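Local coordinates for similar to hydroxylamine oxidoreductase (PDB 6H5L), which forms a multi-haem c subunit of a 60-haem reductase complex in an anammox bacterium, passing electrons along an extended haem pathway, at the interface of chains A and B. Sequence-based numbering; all coordinates share one arbitrary frame. Chains: chain A/B, Similar to hydroxylamine oxidoreductase.

The interface of chains A and B. Residues chain A 49, 194, 197; chain B 364-365, 368-369, 372.
A:Tyr194 lays one face of its phenol ring on B:Gln368, whose CB methylene sits over the face 3.7 Å from the ring centroid in a CH-pi contact. The methylene lies toward the CB end of the ring, 3.4 Å from A:Tyr194 CG, rather than under the hydroxyl. CG of B:Gln368 follows over the middle of the same face, at van der Waals distance, while the bend at chi2 (-56°) carries the amide away, its plane 61° from the phenol. At the far end of the ring, the backbone N of A:Met49 donates a long, bent hydrogen bond to the phenol OH of A:Tyr194 (3.2 Å), which may help to hold the ring's rim in place. A:Met49 crosses B:Lys364 at about a right angle. Its terminal methyl CE lies against the B:Lys364-B:Ser365 peptide and touches B:Ser365 OG (3.3 Å), which chi1 (-59°) sets anti to the carbonyl carbon; SD rests against CB and CE of the lysine. On the side of B:Ser365 CB away from this methyl, the A:His197 ring brings ND1 to 3.8 Å of that CB. Beyond the tyrosine, B:Phe369 brings its CD1 edge to the backbone O of A:Tyr194, which lies in the phenyl plane at 3.4 Å. Within chain B, B:Gln372 NE2 stands over a phenyl face, toward its rim, and donates to a lone pair of B:Phe369 O (2.9 Å), slightly out of the glutamine amide plane, which may steady this segment. No hydrogen bond or salt bridge crosses this patch; van der Waals and CH-pi contacts fit a chain A loop residue, 3-10 helix 194-196 and the start of helix 197-202 against chain B helix 356-389, probably helping to join neighbouring subunits in the haem-rich complex.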
loop_
_atom_site.group_PDB
_atom_site.type_symbol
_atom_site.label_atom_id
_atom_site.label_comp_id
_atom_site.label_asym_id
_atom_site.label_seq_id
_atom_site.Cartn_x
_atom_site.Cartn_y
_atom_site.Cartn_z
ATOM N N MET A 49 -26.695 -10.096 -48.047
ATOM C CA MET A 49 -25.272 -10.427 -48.027
ATOM C C MET A 49 -24.819 -10.891 -46.646
ATOM O O MET A 49 -24.107 -11.893 -46.516
ATOM C CB MET A 49 -24.450 -9.219 -48.479
ATOM C CG MET A 49 -24.599 -8.869 -49.948
ATOM S SD MET A 49 -23.833 -7.285 -50.339
ATOM C CE MET A 49 -24.944 -6.155 -49.504
ATOM N N TYR A 194 -33.403 -5.358 -48.648
ATOM C CA TYR A 194 -32.449 -4.790 -47.705
ATOM C C TYR A 194 -33.066 -3.753 -46.779
ATOM O O TYR A 194 -32.378 -3.270 -45.874
ATOM C CB TYR A 194 -31.264 -4.190 -48.460
ATOM C CG TYR A 194 -30.312 -5.246 -48.968
ATOM C CD1 TYR A 194 -29.273 -5.709 -48.171
ATOM C CD2 TYR A 194 -30.464 -5.795 -50.234
ATOM C CE1 TYR A 194 -28.405 -6.683 -48.625
ATOM C CE2 TYR A 194 -29.600 -6.767 -50.697
ATOM C CZ TYR A 194 -28.573 -7.207 -49.889
ATOM O OH TYR A 194 -27.714 -8.176 -50.351
ATOM N N HIS A 197 -32.887 -5.010 -43.199
ATOM C CA HIS A 197 -31.519 -5.188 -42.717
ATOM C C HIS A 197 -31.491 -5.500 -41.227
ATOM O O HIS A 197 -30.805 -6.430 -40.787
ATOM C CB HIS A 197 -30.706 -3.926 -43.022
ATOM C CG HIS A 197 -29.369 -3.879 -42.348
ATOM N ND1 HIS A 197 -28.216 -4.333 -42.952
ATOM C CD2 HIS A 197 -28.999 -3.413 -41.132
ATOM C CE1 HIS A 197 -27.195 -4.156 -42.133
ATOM N NE2 HIS A 197 -27.642 -3.601 -41.021
ATOM N N LYS B 364 -21.713 -2.389 -47.665
ATOM C CA LYS B 364 -22.474 -2.600 -48.893
ATOM C C LYS B 364 -23.955 -2.809 -48.602
ATOM O O LYS B 364 -24.805 -2.453 -49.426
ATOM C CB LYS B 364 -21.904 -3.785 -49.672
ATOM C CG LYS B 364 -20.764 -3.404 -50.604
ATOM C CD LYS B 364 -19.789 -4.550 -50.807
ATOM C CE LYS B 364 -20.451 -5.770 -51.421
ATOM N NZ LYS B 364 -19.482 -6.895 -51.557
ATOM N N SER B 365 -24.284 -3.376 -47.439
ATOM C CA SER B 365 -25.685 -3.478 -47.039
ATOM C C SER B 365 -26.248 -2.118 -46.649
ATOM O O SER B 365 -27.437 -1.855 -46.863
ATOM C CB SER B 365 -25.835 -4.466 -45.886
ATOM O OG SER B 365 -25.371 -5.755 -46.250
ATOM N N GLN B 368 -27.230 -0.678 -49.893
ATOM C CA GLN B 368 -28.453 -1.290 -50.401
ATOM C C GLN B 368 -29.678 -0.788 -49.650
ATOM O O GLN B 368 -30.731 -0.556 -50.256
ATOM C CB GLN B 368 -28.357 -2.811 -50.314
ATOM C CG GLN B 368 -27.357 -3.416 -51.281
ATOM C CD GLN B 368 -27.638 -3.029 -52.721
ATOM O OE1 GLN B 368 -26.725 -2.684 -53.472
ATOM N NE2 GLN B 368 -28.906 -3.086 -53.114
ATOM N N PHE B 369 -29.565 -0.617 -48.331
ATOM C CA PHE B 369 -30.676 -0.061 -47.566
ATOM C C PHE B 369 -31.011 1.348 -48.035
ATOM O O PHE B 369 -32.187 1.714 -48.135
ATOM C CB PHE B 369 -30.346 -0.064 -46.073
ATOM C CG PHE B 369 -31.379 0.623 -45.222
ATOM C CD1 PHE B 369 -32.477 -0.075 -44.740
ATOM C CD2 PHE B 369 -31.254 1.967 -44.904
ATOM C CE1 PHE B 369 -33.429 0.555 -43.960
ATOM C CE2 PHE B 369 -32.204 2.601 -44.128
ATOM C CZ PHE B 369 -33.291 1.895 -43.653
ATOM N N GLN B 372 -32.827 1.317 -51.558
ATOM C CA GLN B 372 -34.236 0.952 -51.481
ATOM C C GLN B 372 -35.035 1.969 -50.675
ATOM O O GLN B 372 -36.228 2.164 -50.936
ATOM C CB GLN B 372 -34.386 -0.454 -50.890
ATOM C CG GLN B 372 -33.942 -0.603 -49.443
ATOM C CD GLN B 372 -35.055 -0.303 -48.458
ATOM O OE1 GLN B 372 -36.198 -0.720 -48.649
ATOM N NE2 GLN B 372 -34.729 0.431 -47.401
#